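Local coordinates for protein catechol 2,3-dioxygenase (Rhodococcus sp., PDB 2WL9) that probably cleaves the aromatic ring of catechols next to their two hydroxyls, inserting dioxygen at a single non-haem iron during aromatic hydrocarbon breakdown, at residues L147-I152 / L261-W266; R209-M214 / Y292-P297; G242-D247 / T251-N256; G267-P272 / E276-D281. All coordinates share one frame; numbering follows the deposited sequence.

Contact 1 (L147-I152 / L261-W266). With FE (Fe (III) ion), chain K.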
loop_
_atom_site.group_PDB
_atom_site.type_symbol
_atom_site.label_atom_id
_atom_site.label_comp_id
_atom_site.label_asym_id
_atom_site.label_seq_id
_atom_site.Cartn_x
_atom_site.Cartn_y
_atom_site.Cartn_z
ATOM N N LEU C 147 10.482 -23.972 15.321
ATOM C CA LEU C 147 11.866 -24.163 14.868
ATOM C C LEU C 147 11.998 -24.700 13.443
ATOM O O LEU C 147 13.027 -24.506 12.809
ATOM C CB LEU C 147 12.683 -25.023 15.848
ATOM C CG LEU C 147 12.540 -26.544 15.846
ATOM C CD1 LEU C 147 13.830 -27.218 16.315
ATOM C CD2 LEU C 147 11.391 -26.928 16.746
ATOM N N GLY C 148 10.958 -25.370 12.954
ATOM C CA GLY C 148 10.995 -26.040 11.656
ATOM C C GLY C 148 9.976 -27.163 11.665
ATOM O O GLY C 148 8.919 -27.022 12.269
ATOM N N HIS C 149 10.283 -28.275 10.999
ATOM C CA HIS C 149 9.429 -29.461 11.075
ATOM C C HIS C 149 10.210 -30.749 11.218
ATOM O O HIS C 149 11.410 -30.782 10.955
ATOM C CB HIS C 149 8.461 -29.547 9.891
ATOM C CG HIS C 149 9.095 -29.930 8.592
ATOM N ND1 HIS C 149 9.145 -29.075 7.513
ATOM C CD2 HIS C 149 9.667 -31.089 8.181
ATOM C CE1 HIS C 149 9.734 -29.684 6.499
ATOM N NE2 HIS C 149 10.062 -30.906 6.880
ATOM N N ILE C 150 9.512 -31.811 11.606
ATOM C CA ILE C 150 10.131 -33.102 11.886
ATOM C C ILE C 150 9.312 -34.266 11.342
ATOM O O ILE C 150 8.075 -34.241 11.371
ATOM C CB ILE C 150 10.337 -33.321 13.413
ATOM C CG1 ILE C 150 9.008 -33.153 14.175
ATOM C CG2 ILE C 150 11.440 -32.389 13.940
ATOM C CD1 ILE C 150 9.093 -33.385 15.680
ATOM N N ILE C 151 10.012 -35.285 10.854
ATOM C CA ILE C 151 9.384 -36.567 10.560
ATOM C C ILE C 151 9.757 -37.561 11.653
ATOM O O ILE C 151 10.946 -37.801 11.914
ATOM C CB ILE C 151 9.755 -37.105 9.164
ATOM C CG1 ILE C 151 9.008 -36.311 8.091
ATOM C CG2 ILE C 151 9.423 -38.603 9.053
ATOM C CD1 ILE C 151 9.089 -36.896 6.684
ATOM N N ILE C 152 8.732 -38.118 12.293
ATOM C CA ILE C 152 8.921 -38.991 13.453
ATOM C C ILE C 152 8.256 -40.355 13.265
ATOM O O ILE C 152 7.364 -40.509 12.429
ATOM C CB ILE C 152 8.451 -38.316 14.771
ATOM C CG1 ILE C 152 6.965 -37.927 14.703
ATOM C CG2 ILE C 152 9.342 -37.101 15.099
ATOM C CD1 ILE C 152 6.394 -37.427 16.025
ATOM N N LEU C 261 19.018 -37.112 9.843
ATOM C CA LEU C 261 19.083 -36.059 8.825
ATOM C C LEU C 261 18.610 -34.681 9.260
ATOM O O LEU C 261 17.614 -34.546 9.961
ATOM C CB LEU C 261 18.289 -36.470 7.583
ATOM C CG LEU C 261 18.709 -37.734 6.837
ATOM C CD1 LEU C 261 17.708 -38.001 5.738
ATOM C CD2 LEU C 261 20.089 -37.558 6.255
ATOM N N TRP C 262 19.338 -33.659 8.820
ATOM C CA TRP C 262 18.832 -32.290 8.845
ATOM C C TRP C 262 18.578 -31.817 7.418
ATOM O O TRP C 262 19.320 -32.166 6.496
ATOM C CB TRP C 262 19.806 -31.354 9.560
ATOM C CG TRP C 262 19.651 -31.345 11.049
ATOM C CD1 TRP C 262 19.070 -32.313 11.823
ATOM C CD2 TRP C 262 20.116 -30.334 11.954
ATOM N NE1 TRP C 262 19.125 -31.957 13.148
ATOM C CE2 TRP C 262 19.768 -30.750 13.258
ATOM C CE3 TRP C 262 20.792 -29.114 11.787
ATOM C CZ2 TRP C 262 20.069 -29.991 14.396
ATOM C CZ3 TRP C 262 21.098 -28.357 12.927
ATOM C CH2 TRP C 262 20.728 -28.799 14.210
ATOM N N GLU C 263 17.530 -31.017 7.256
ATOM C CA GLU C 263 17.097 -30.544 5.958
ATOM C C GLU C 263 17.092 -29.009 5.939
ATOM O O GLU C 263 16.063 -28.393 6.200
ATOM C CB GLU C 263 15.707 -31.118 5.643
ATOM C CG GLU C 263 15.169 -30.816 4.242
ATOM C CD GLU C 263 13.643 -30.889 4.166
ATOM O OE1 GLU C 263 13.001 -31.342 5.139
ATOM O OE2 GLU C 263 13.082 -30.508 3.125
ATOM N N PRO C 264 18.253 -28.388 5.647
ATOM C CA PRO C 264 18.311 -26.935 5.510
ATOM C C PRO C 264 17.485 -26.490 4.309
ATOM O O PRO C 264 17.536 -27.128 3.256
ATOM C CB PRO C 264 19.797 -26.664 5.256
ATOM C CG PRO C 264 20.496 -27.860 5.803
ATOM C CD PRO C 264 19.588 -28.996 5.503
ATOM N N GLY C 265 16.733 -25.411 4.468
ATOM C CA GLY C 265 15.837 -24.963 3.404
ATOM C C GLY C 265 15.605 -23.471 3.337
ATOM O O GLY C 265 16.118 -22.712 4.165
ATOM N N TRP C 266 14.838 -23.066 2.325
ATOM C CA TRP C 266 14.503 -21.673 2.057
ATOM C C TRP C 266 13.225 -21.594 1.224
ATOM O O TRP C 266 12.987 -22.443 0.364
ATOM C CB TRP C 266 15.631 -20.974 1.292
ATOM C CG TRP C 266 15.255 -19.594 0.819
ATOM C CD1 TRP C 266 15.324 -18.442 1.537
ATOM C CD2 TRP C 266 14.729 -19.236 -0.469
ATOM N NE1 TRP C 266 14.880 -17.378 0.779
ATOM C CE2 TRP C 266 14.509 -17.838 -0.456
ATOM C CE3 TRP C 266 14.416 -19.961 -1.629
ATOM C CZ2 TRP C 266 13.999 -17.146 -1.559
ATOM C CZ3 TRP C 266 13.904 -19.273 -2.730
ATOM C CH2 TRP C 266 13.701 -17.880 -2.685
HETATM FE FE FE K . 10.892 -32.276 5.175
#
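His149 and Glu263 meet through an iron ion, in a buried contact near the middle of the chain that joins two strands of the curled C-terminal sheet. Strand 149-152 and strand 261-266 are not neighbours in that sheet. Strand 210-217 runs between them, antiparallel to the first and parallel to the second, and supplies His212, which also binds the iron; Tyr253 belongs to the site as well. The two alpha carbons, CA of His149 and CA of Glu263, are 9.3 Å apart, so only side chains can close the gap. His149 sets CG between its backbone N and carbonyl carbon (chi1 73°), from where the ring points NE2 at the iron, 2.3 Å away. Glu263 instead holds CG anti to the backbone N (chi1 -174°) and stretches out from there, bringing OE1 to 2.3 Å from iron. Its other oxygen, OE2, stays 3.5 Å from the iron, so the carboxylate binds through one atom. The imidazole and carboxylate planes stand 68° apart. His149 NE2 and Glu263 OE1 come within 3.4 Å of each other without a hydrogen bond, because both are spent on the metal. Glu263 OE2 is hydrogen-bonded to Thr251 OG1, a second-shell bond that should fix the rotation of the carboxylate. Next to the His149 ring lies that of His197. Two histidines and one carboxylate make the facial triad of type I extradiol dioxygenases. In relatives, catechol and dioxygen take the remaining iron positions, and the working metal is ferrous, so the ferric ion here is probably an oxidised form.

Contact 2 (R209-M214 / Y292-P297). With FE (Fe (III) ion), chain K.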
loop_
_atom_site.group_PDB
_atom_site.type_symbol
_atom_site.label_atom_id
_atom_site.label_comp_id
_atom_site.label_asym_id
_atom_site.label_seq_id
_atom_site.Cartn_x
_atom_site.Cartn_y
_atom_site.Cartn_z
ATOM N N ARG C 209 13.758 -42.591 16.488
ATOM C CA ARG C 209 12.518 -41.849 16.749
ATOM C C ARG C 209 12.275 -40.760 15.713
ATOM O O ARG C 209 11.131 -40.396 15.442
ATOM C CB ARG C 209 12.544 -41.198 18.131
ATOM C CG ARG C 209 12.223 -42.123 19.286
ATOM C CD ARG C 209 12.322 -41.362 20.599
ATOM N NE ARG C 209 11.944 -42.201 21.735
ATOM C CZ ARG C 209 12.392 -42.036 22.975
ATOM N NH1 ARG C 209 13.253 -41.062 23.255
ATOM N NH2 ARG C 209 11.983 -42.855 23.938
ATOM N N ILE C 210 13.364 -40.236 15.157
ATOM C CA ILE C 210 13.307 -39.097 14.236
ATOM C C ILE C 210 14.022 -39.428 12.922
ATOM O O ILE C 210 15.088 -40.063 12.922
ATOM C CB ILE C 210 13.880 -37.808 14.920
ATOM C CG1 ILE C 210 13.719 -36.558 14.042
ATOM C CG2 ILE C 210 15.338 -38.002 15.355
ATOM C CD1 ILE C 210 13.664 -35.248 14.851
ATOM N N ASN C 211 13.414 -39.031 11.807
ATOM C CA ASN C 211 14.050 -39.181 10.508
ATOM C C ASN C 211 14.804 -37.916 10.124
ATOM O O ASN C 211 15.985 -37.971 9.788
ATOM C CB ASN C 211 13.039 -39.539 9.422
ATOM C CG ASN C 211 13.661 -39.540 8.042
ATOM O OD1 ASN C 211 14.449 -40.426 7.698
ATOM N ND2 ASN C 211 13.319 -38.540 7.245
ATOM N N HIS C 212 14.115 -36.781 10.168
ATOM C CA HIS C 212 14.766 -35.510 9.887
ATOM C C HIS C 212 14.154 -34.324 10.619
ATOM O O HIS C 212 13.033 -34.389 11.110
ATOM C CB HIS C 212 14.859 -35.244 8.370
ATOM C CG HIS C 212 13.599 -34.717 7.755
ATOM N ND1 HIS C 212 12.629 -35.537 7.224
ATOM C CD2 HIS C 212 13.172 -33.449 7.551
ATOM C CE1 HIS C 212 11.648 -34.795 6.737
ATOM N NE2 HIS C 212 11.948 -33.527 6.932
ATOM N N LEU C 213 14.914 -33.260 10.641
ATOM C CA LEU C 213 14.524 -31.947 11.053
ATOM C C LEU C 213 14.826 -30.995 9.913
ATOM O O LEU C 213 15.877 -31.002 9.386
ATOM C CB LEU C 213 15.265 -31.483 12.281
ATOM C CG LEU C 213 15.243 -30.013 12.656
ATOM C CD1 LEU C 213 13.888 -29.555 12.989
ATOM C CD2 LEU C 213 16.190 -29.719 13.726
ATOM N N MET C 214 13.853 -30.173 9.590
ATOM C CA MET C 214 13.991 -29.139 8.600
ATOM C C MET C 214 14.079 -27.782 9.298
ATOM O O MET C 214 13.339 -27.518 10.142
ATOM C CB MET C 214 12.796 -29.146 7.702
ATOM C CG MET C 214 12.817 -28.202 6.665
ATOM S SD MET C 214 12.447 -26.479 6.995
ATOM C CE MET C 214 12.427 -25.822 5.485
ATOM N N TYR C 292 19.505 -43.594 4.869
ATOM C CA TYR C 292 19.013 -42.690 5.910
ATOM C C TYR C 292 17.482 -42.658 5.985
ATOM O O TYR C 292 16.900 -41.762 6.604
ATOM C CB TYR C 292 19.581 -41.278 5.718
ATOM C CG TYR C 292 21.068 -41.151 5.993
ATOM C CD1 TYR C 292 22.011 -41.460 5.009
ATOM C CD2 TYR C 292 21.530 -40.716 7.231
ATOM C CE1 TYR C 292 23.378 -41.340 5.255
ATOM C CE2 TYR C 292 22.892 -40.592 7.489
ATOM C CZ TYR C 292 23.810 -40.906 6.501
ATOM O OH TYR C 292 25.155 -40.786 6.758
ATOM N N GLY C 293 16.842 -43.643 5.352
ATOM C CA GLY C 293 15.390 -43.821 5.436
ATOM C C GLY C 293 14.580 -43.031 4.421
ATOM O O GLY C 293 13.353 -43.013 4.484
ATOM N N LEU C 294 15.235 -42.396 3.478
ATOM C CA LEU C 294 14.611 -41.600 2.438
ATOM C C LEU C 294 15.149 -42.032 1.093
ATOM O O LEU C 294 15.487 -41.233 0.276
ATOM C CB LEU C 294 14.852 -40.113 2.639
ATOM C CG LEU C 294 14.144 -39.388 3.780
ATOM C CD1 LEU C 294 14.638 -38.015 3.967
ATOM C CD2 LEU C 294 12.674 -39.337 3.647
ATOM N N ASP C 295 15.207 -43.321 0.866
ATOM C CA ASP C 295 15.743 -43.860 -0.358
ATOM C C ASP C 295 14.693 -43.993 -1.441
ATOM O O ASP C 295 14.930 -44.513 -2.498
ATOM C CB ASP C 295 16.502 -45.129 -0.098
ATOM C CG ASP C 295 17.779 -44.865 0.574
ATOM O OD1 ASP C 295 18.294 -43.805 0.352
ATOM O OD2 ASP C 295 18.242 -45.678 1.319
ATOM N N ILE C 296 13.507 -43.545 -1.133
ATOM C CA ILE C 296 12.406 -43.599 -2.047
ATOM C C ILE C 296 12.572 -42.696 -3.307
ATOM O O ILE C 296 13.223 -41.687 -3.254
ATOM C CB ILE C 296 11.092 -43.449 -1.234
ATOM C CG1 ILE C 296 9.894 -43.396 -2.119
ATOM C CG2 ILE C 296 11.138 -42.355 -0.220
ATOM C CD1 ILE C 296 9.316 -44.713 -2.308
ATOM N N PRO C 297 12.040 -43.091 -4.450
ATOM C CA PRO C 297 12.190 -42.271 -5.651
ATOM C C PRO C 297 11.128 -41.196 -5.621
ATOM O O PRO C 297 9.995 -41.472 -5.724
ATOM C CB PRO C 297 11.922 -43.268 -6.795
ATOM C CG PRO C 297 11.364 -44.421 -6.185
ATOM C CD PRO C 297 11.899 -44.498 -4.800
HETATM FE FE FE K . 10.892 -32.276 5.175
HETATM O O HOH W 1 17.499 -40.295 9.027
#
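The flat carboxamide of Asn211 has the branched end of Leu294 on one flank and the imidazole of His212 on another. It lies at the edge of the His212 ring, in the ring plane, with the atom modelled as Asn211 ND2 3.1 Å from His212 ND1. Tyr253, edge-to-face, and His149, at about 80°, are among the imidazole's aromatic neighbours. The amide of Asn211 is probably turned over in the model, so which of its ends is oxygen should not be relied on. Leu294 CD1 approaches the atom called Asn211 ND2 to 3.6 Å, the two side chains meeting at a slant, while the other end of the amide faces the carbonyl of Tyr292. With Asn211 CG set anti to its backbone N (chi1 173°), the amide reaches across to the loop after strand 283-284. A water lies 2.9 Å from Asn211 O and equally 2.9 Å from Tyr292 O, placed to donate to either, although its two protons have further acceptors to choose from. Gly293 turns the loop here with a positive phi (87°). Leu294 also rests on Leu261 and Leu239, and Tyr292 OH is hydrogen-bonded to Asp236. The chain turns a corner at Asn211 before entering the strand that carries His212, whose NE2 binds iron at 2.4 Å, while ND1 is the nitrogen that faces the Asn211 amide. Asn211 is thus a second-shell neighbour of the metal, placed between loop 292-297 and an iron ligand, and may influence how the His212 ring is oriented.

Contact 3 (G242-D247 / T251-N256); sequences GKHSND and TFYCAN
His244 brings its imidazole up to the hydroxyl end of Tyr253, rim to rim, with neither ring over the face of the other. The side chains come from opposite directions, the ring centroids are 5.7 Å apart, and the planes stand at 79°. His244 NE2 lies near the plane of the tyrosine ring and is hydrogen-bonded to Tyr253 OH at 2.7 Å. Either atom could be the donor. CE2 of Tyr253 also comes within 3.4 Å of His244 NE2. Both residues hold CG beside the backbone N and anti to the carbonyl carbon (chi1 -60° and -70°), which turns the two rings toward one another. The other imidazole nitrogen, ND1, makes a weak hydrogen bond to Asp281 OD1, while Tyr253 belongs to the iron site. In the backbone a beta hairpin closes: Gly242 and Thr251 form an antiparallel hydrogen-bonded pair, in which Thr251 N donates to Gly242 O at 3.0 Å; the return bond, Gly242 N to Thr251 O, is less certain because that oxygen is crowded in the model. Strand 250-255 sits in the sheet next to strand 261-266, strand 242-243 also pairs with 283-284, and Phe252 and Cys254 pack on helix 220-232.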
loop_
_atom_site.group_PDB
_atom_site.type_symbol
_atom_site.label_atom_id
_atom_site.label_comp_id
_atom_site.label_asym_id
_atom_site.label_seq_id
_atom_site.Cartn_x
_atom_site.Cartn_y
_atom_site.Cartn_z
ATOM N N GLY C 242 16.440 -29.574 -4.073
ATOM C CA GLY C 242 15.222 -29.661 -4.866
ATOM C C GLY C 242 14.007 -29.090 -4.162
ATOM O O GLY C 242 14.126 -28.315 -3.202
ATOM N N LYS C 243 12.830 -29.476 -4.649
ATOM C CA LYS C 243 11.570 -28.972 -4.122
ATOM C C LYS C 243 10.509 -30.054 -4.059
ATOM O O LYS C 243 10.204 -30.694 -5.068
ATOM C CB LYS C 243 11.031 -27.835 -4.991
ATOM C CG LYS C 243 11.661 -26.497 -4.753
ATOM C CD LYS C 243 10.731 -25.416 -5.256
ATOM C CE LYS C 243 11.350 -24.045 -5.125
ATOM N NZ LYS C 243 10.566 -23.070 -5.922
ATOM N N HIS C 244 9.944 -30.240 -2.869
ATOM C CA HIS C 244 8.751 -31.057 -2.702
ATOM C C HIS C 244 7.554 -30.278 -3.245
ATOM O O HIS C 244 7.539 -29.045 -3.200
ATOM C CB HIS C 244 8.520 -31.374 -1.225
ATOM C CG HIS C 244 9.642 -32.118 -0.574
ATOM N ND1 HIS C 244 9.996 -33.401 -0.935
ATOM C CD2 HIS C 244 10.473 -31.770 0.438
ATOM C CE1 HIS C 244 11.009 -33.803 -0.190
ATOM N NE2 HIS C 244 11.316 -32.833 0.653
ATOM N N SER C 245 6.549 -30.990 -3.753
ATOM C CA SER C 245 5.350 -30.329 -4.272
ATOM C C SER C 245 4.468 -29.738 -3.171
ATOM O O SER C 245 3.674 -28.825 -3.430
ATOM C CB SER C 245 4.538 -31.274 -5.161
ATOM O OG SER C 245 5.297 -31.677 -6.282
ATOM N N ASN C 246 4.609 -30.239 -1.944
ATOM C CA ASN C 246 3.768 -29.749 -0.858
ATOM C C ASN C 246 4.199 -28.406 -0.258
ATOM O O ASN C 246 3.416 -27.453 -0.270
ATOM C CB ASN C 246 3.466 -30.831 0.205
ATOM C CG ASN C 246 4.710 -31.365 0.925
ATOM O OD1 ASN C 246 5.846 -31.137 0.521
ATOM N ND2 ASN C 246 4.477 -32.096 2.013
ATOM N N ASP C 247 5.424 -28.312 0.251
ATOM C CA ASP C 247 5.862 -27.053 0.853
ATOM C C ASP C 247 6.479 -26.103 -0.168
ATOM O O ASP C 247 6.607 -24.911 0.104
ATOM C CB ASP C 247 6.803 -27.272 2.051
ATOM C CG ASP C 247 8.001 -28.154 1.726
ATOM O OD1 ASP C 247 8.327 -28.356 0.534
ATOM O OD2 ASP C 247 8.632 -28.647 2.690
ATOM N N THR C 251 15.276 -27.146 -0.734
ATOM C CA THR C 251 15.947 -27.825 0.386
ATOM C C THR C 251 16.859 -28.961 -0.056
ATOM O O THR C 251 16.703 -29.500 -1.143
ATOM C CB THR C 251 14.935 -28.450 1.388
ATOM O OG1 THR C 251 14.428 -29.688 0.861
ATOM C CG2 THR C 251 13.770 -27.517 1.726
ATOM N N PHE C 252 17.811 -29.324 0.803
ATOM C CA PHE C 252 18.539 -30.576 0.647
ATOM C C PHE C 252 18.523 -31.328 1.979
ATOM O O PHE C 252 18.192 -30.745 3.012
ATOM C CB PHE C 252 19.961 -30.346 0.109
ATOM C CG PHE C 252 20.884 -29.660 1.069
ATOM C CD1 PHE C 252 21.813 -30.398 1.798
ATOM C CD2 PHE C 252 20.850 -28.277 1.234
ATOM C CE1 PHE C 252 22.680 -29.773 2.682
ATOM C CE2 PHE C 252 21.719 -27.645 2.120
ATOM C CZ PHE C 252 22.635 -28.399 2.845
ATOM N N TYR C 253 18.845 -32.619 1.943
ATOM C CA TYR C 253 18.865 -33.462 3.137
ATOM C C TYR C 253 20.269 -34.013 3.347
ATOM O O TYR C 253 20.812 -34.673 2.455
ATOM C CB TYR C 253 17.907 -34.646 2.974
ATOM C CG TYR C 253 16.425 -34.326 2.988
ATOM C CD1 TYR C 253 15.640 -34.665 4.088
ATOM C CD2 TYR C 253 15.802 -33.726 1.891
ATOM C CE1 TYR C 253 14.272 -34.401 4.113
ATOM C CE2 TYR C 253 14.424 -33.455 1.902
ATOM C CZ TYR C 253 13.665 -33.804 3.022
ATOM O OH TYR C 253 12.305 -33.549 3.074
ATOM N N CYS C 254 20.842 -33.767 4.525
ATOM C CA CYS C 254 22.209 -34.189 4.833
ATOM C C CYS C 254 22.328 -34.815 6.222
ATOM O O CYS C 254 21.494 -34.567 7.091
ATOM C CB CYS C 254 23.191 -33.018 4.687
ATOM S SG CYS C 254 23.032 -31.678 5.910
ATOM N N ALA C 255 23.373 -35.620 6.417
ATOM C CA ALA C 255 23.621 -36.303 7.695
ATOM C C ALA C 255 24.037 -35.346 8.804
ATOM O O ALA C 255 24.752 -34.377 8.565
ATOM C CB ALA C 255 24.684 -37.384 7.525
ATOM N N ASN C 256 23.594 -35.634 10.023
ATOM C CA ASN C 256 24.090 -34.926 11.203
ATOM C C ASN C 256 25.004 -35.834 12.059
ATOM O O ASN C 256 25.183 -37.008 11.729
ATOM C CB ASN C 256 22.933 -34.286 11.997
ATOM C CG ASN C 256 21.952 -35.300 12.563
ATOM O OD1 ASN C 256 22.333 -36.337 13.110
ATOM N ND2 ASN C 256 20.672 -34.982 12.459
#

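Contact 4 (G267-P272 / E276-D281); sequences GSRPAP and EHYLRD
Arg269 and Glu276 are brought together by two outstretched side chains. The arginine's CG sits between its backbone N and carbonyl carbon (chi1 78°) and the chain runs straight on to NE, while the glutamate keeps CG beside its own N and is extended beyond it. The result is a salt bridge within the irregular loop that links strands 261-266 and 283-284 of the C-terminal sheet. Its hydrogen bond is weak: Arg269 NH2 reaches Glu276 OE1 over 3.4 Å, with an N-H...O angle of 156°, from the edge of the guanidinium. The hydroxyl of Tyr278 is 3.0 Å from Arg269 NH2, at too poor an angle for a hydrogen bond. Its proton goes instead to the carboxylate: Tyr278 OH donates to Glu276 OE1 at 2.6 Å, arriving on the anti side, 23° out of the carboxylate plane. Arg269 NE is held by Asn246 O, and Glu276 OE2 forms a salt bridge with Arg47 of a neighbouring subunit, so this loop also takes part in an interface. The ring of Pro272 lies against the same carboxylate, its CB 4.0 Å from Glu276 OE2 and its CG 4.0 Å from Glu276 OE1.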
loop_
_atom_site.group_PDB
_atom_site.type_symbol
_atom_site.label_atom_id
_atom_site.label_comp_id
_atom_site.label_asym_id
_atom_site.label_seq_id
_atom_site.Cartn_x
_atom_site.Cartn_y
_atom_site.Cartn_z
ATOM N N GLY C 267 12.417 -20.567 1.485
ATOM C CA GLY C 267 11.246 -20.265 0.659
ATOM C C GLY C 267 10.056 -21.191 0.829
ATOM O O GLY C 267 9.319 -21.432 -0.134
ATOM N N SER C 268 9.859 -21.708 2.043
ATOM C CA SER C 268 8.710 -22.569 2.316
ATOM C C SER C 268 7.412 -21.771 2.224
ATOM O O SER C 268 7.301 -20.673 2.776
ATOM C CB SER C 268 8.828 -23.241 3.685
ATOM O OG SER C 268 7.967 -24.366 3.769
ATOM N N ARG C 269 6.436 -22.319 1.503
ATOM C CA ARG C 269 5.135 -21.660 1.364
ATOM C C ARG C 269 4.218 -22.036 2.530
ATOM O O ARG C 269 4.436 -23.062 3.187
ATOM C CB ARG C 269 4.473 -22.021 0.026
ATOM C CG ARG C 269 3.834 -23.404 -0.015
ATOM C CD ARG C 269 3.035 -23.601 -1.302
ATOM N NE ARG C 269 2.422 -24.926 -1.351
ATOM C CZ ARG C 269 1.300 -25.214 -2.008
ATOM N NH1 ARG C 269 0.648 -24.266 -2.672
ATOM N NH2 ARG C 269 0.820 -26.451 -1.985
ATOM N N PRO C 270 3.180 -21.218 2.790
ATOM C CA PRO C 270 2.231 -21.597 3.836
ATOM C C PRO C 270 1.407 -22.828 3.447
ATOM O O PRO C 270 1.240 -23.110 2.258
ATOM C CB PRO C 270 1.319 -20.364 3.946
ATOM C CG PRO C 270 2.110 -19.246 3.365
ATOM C CD PRO C 270 2.904 -19.869 2.263
ATOM N N ALA C 271 0.895 -23.551 4.440
ATOM C CA ALA C 271 -0.010 -24.669 4.176
ATOM C C ALA C 271 -1.248 -24.162 3.436
ATOM O O ALA C 271 -1.821 -23.143 3.833
ATOM C CB ALA C 271 -0.418 -25.349 5.483
ATOM N N PRO C 272 -1.664 -24.865 2.358
ATOM C CA PRO C 272 -2.894 -24.482 1.662
ATOM C C PRO C 272 -4.073 -24.543 2.625
ATOM O O PRO C 272 -4.083 -25.383 3.533
ATOM C CB PRO C 272 -3.046 -25.558 0.582
ATOM C CG PRO C 272 -1.680 -26.148 0.421
ATOM C CD PRO C 272 -1.067 -26.084 1.781
ATOM N N GLU C 276 -4.633 -30.937 -0.028
ATOM C CA GLU C 276 -4.185 -31.297 -1.379
ATOM C C GLU C 276 -3.304 -32.537 -1.276
ATOM O O GLU C 276 -2.728 -32.802 -0.221
ATOM C CB GLU C 276 -3.339 -30.165 -1.985
ATOM C CG GLU C 276 -4.094 -28.924 -2.455
ATOM C CD GLU C 276 -3.170 -27.805 -2.953
ATOM O OE1 GLU C 276 -1.956 -28.033 -3.143
ATOM O OE2 GLU C 276 -3.669 -26.685 -3.173
ATOM N N HIS C 277 -3.174 -33.290 -2.364
ATOM C CA HIS C 277 -2.168 -34.355 -2.398
ATOM C C HIS C 277 -1.409 -34.414 -3.728
ATOM O O HIS C 277 -1.846 -33.846 -4.731
ATOM C CB HIS C 277 -2.746 -35.727 -1.979
ATOM C CG HIS C 277 -3.438 -36.470 -3.081
ATOM N ND1 HIS C 277 -4.773 -36.296 -3.376
ATOM C CD2 HIS C 277 -2.984 -37.412 -3.941
ATOM C CE1 HIS C 277 -5.110 -37.090 -4.376
ATOM N NE2 HIS C 277 -4.041 -37.772 -4.744
ATOM N N TYR C 278 -0.262 -35.092 -3.711
ATOM C CA TYR C 278 0.667 -35.084 -4.837
ATOM C C TYR C 278 1.175 -36.490 -5.107
ATOM O O TYR C 278 1.066 -37.367 -4.248
ATOM C CB TYR C 278 1.835 -34.131 -4.541
ATOM C CG TYR C 278 1.375 -32.838 -3.899
ATOM C CD1 TYR C 278 1.396 -32.676 -2.518
ATOM C CD2 TYR C 278 0.888 -31.785 -4.678
ATOM C CE1 TYR C 278 0.946 -31.501 -1.921
ATOM C CE2 TYR C 278 0.447 -30.595 -4.087
ATOM C CZ TYR C 278 0.481 -30.465 -2.706
ATOM O OH TYR C 278 0.043 -29.304 -2.112
ATOM N N LEU C 279 1.719 -36.711 -6.298
ATOM C CA LEU C 279 2.270 -38.027 -6.622
ATOM C C LEU C 279 3.787 -37.993 -6.742
ATOM O O LEU C 279 4.444 -39.044 -6.747
ATOM C CB LEU C 279 1.627 -38.602 -7.885
ATOM C CG LEU C 279 0.111 -38.797 -7.927
ATOM C CD1 LEU C 279 -0.254 -39.447 -9.246
ATOM C CD2 LEU C 279 -0.410 -39.634 -6.756
ATOM N N ARG C 280 4.339 -36.782 -6.806
ATOM C CA ARG C 280 5.785 -36.585 -6.941
ATOM C C ARG C 280 6.226 -35.176 -6.541
ATOM O O ARG C 280 5.392 -34.315 -6.266
ATOM C CB ARG C 280 6.250 -36.902 -8.370
ATOM C CG ARG C 280 5.709 -35.967 -9.445
ATOM C CD ARG C 280 6.550 -36.057 -10.702
ATOM N NE ARG C 280 7.631 -35.073 -10.689
ATOM C CZ ARG C 280 8.548 -34.940 -11.645
ATOM N NH1 ARG C 280 8.543 -35.752 -12.698
ATOM N NH2 ARG C 280 9.476 -33.996 -11.542
ATOM N N ASP C 281 7.546 -34.972 -6.515
ATOM C CA ASP C 281 8.189 -33.691 -6.221
ATOM C C ASP C 281 8.323 -32.848 -7.495
ATOM O O ASP C 281 8.123 -33.352 -8.605
ATOM C CB ASP C 281 9.594 -33.937 -5.664
ATOM C CG ASP C 281 9.603 -34.316 -4.188
ATOM O OD1 ASP C 281 8.527 -34.477 -3.568
ATOM O OD2 ASP C 281 10.723 -34.433 -3.648
#

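Starting from the N-terminal side, contact 1 opens at 147-152 and closes a long loop at 261-266. Contact 2 opens inside that loop, at 209-214, but closes beyond it at 292-297, so the two cross; they also share the iron. Contact 3 is a short hairpin loop nested within both, with strand 250-255 pairing onto 261-266. Contact 4 follows directly after contact 1 and sits inside the loop closed by contact 2. It reaches contact 3 through a probable hydrogen bond between Ser245 OG and Arg280 O, among others, tying the peripheral loop to the hairpin and hence to the sheet.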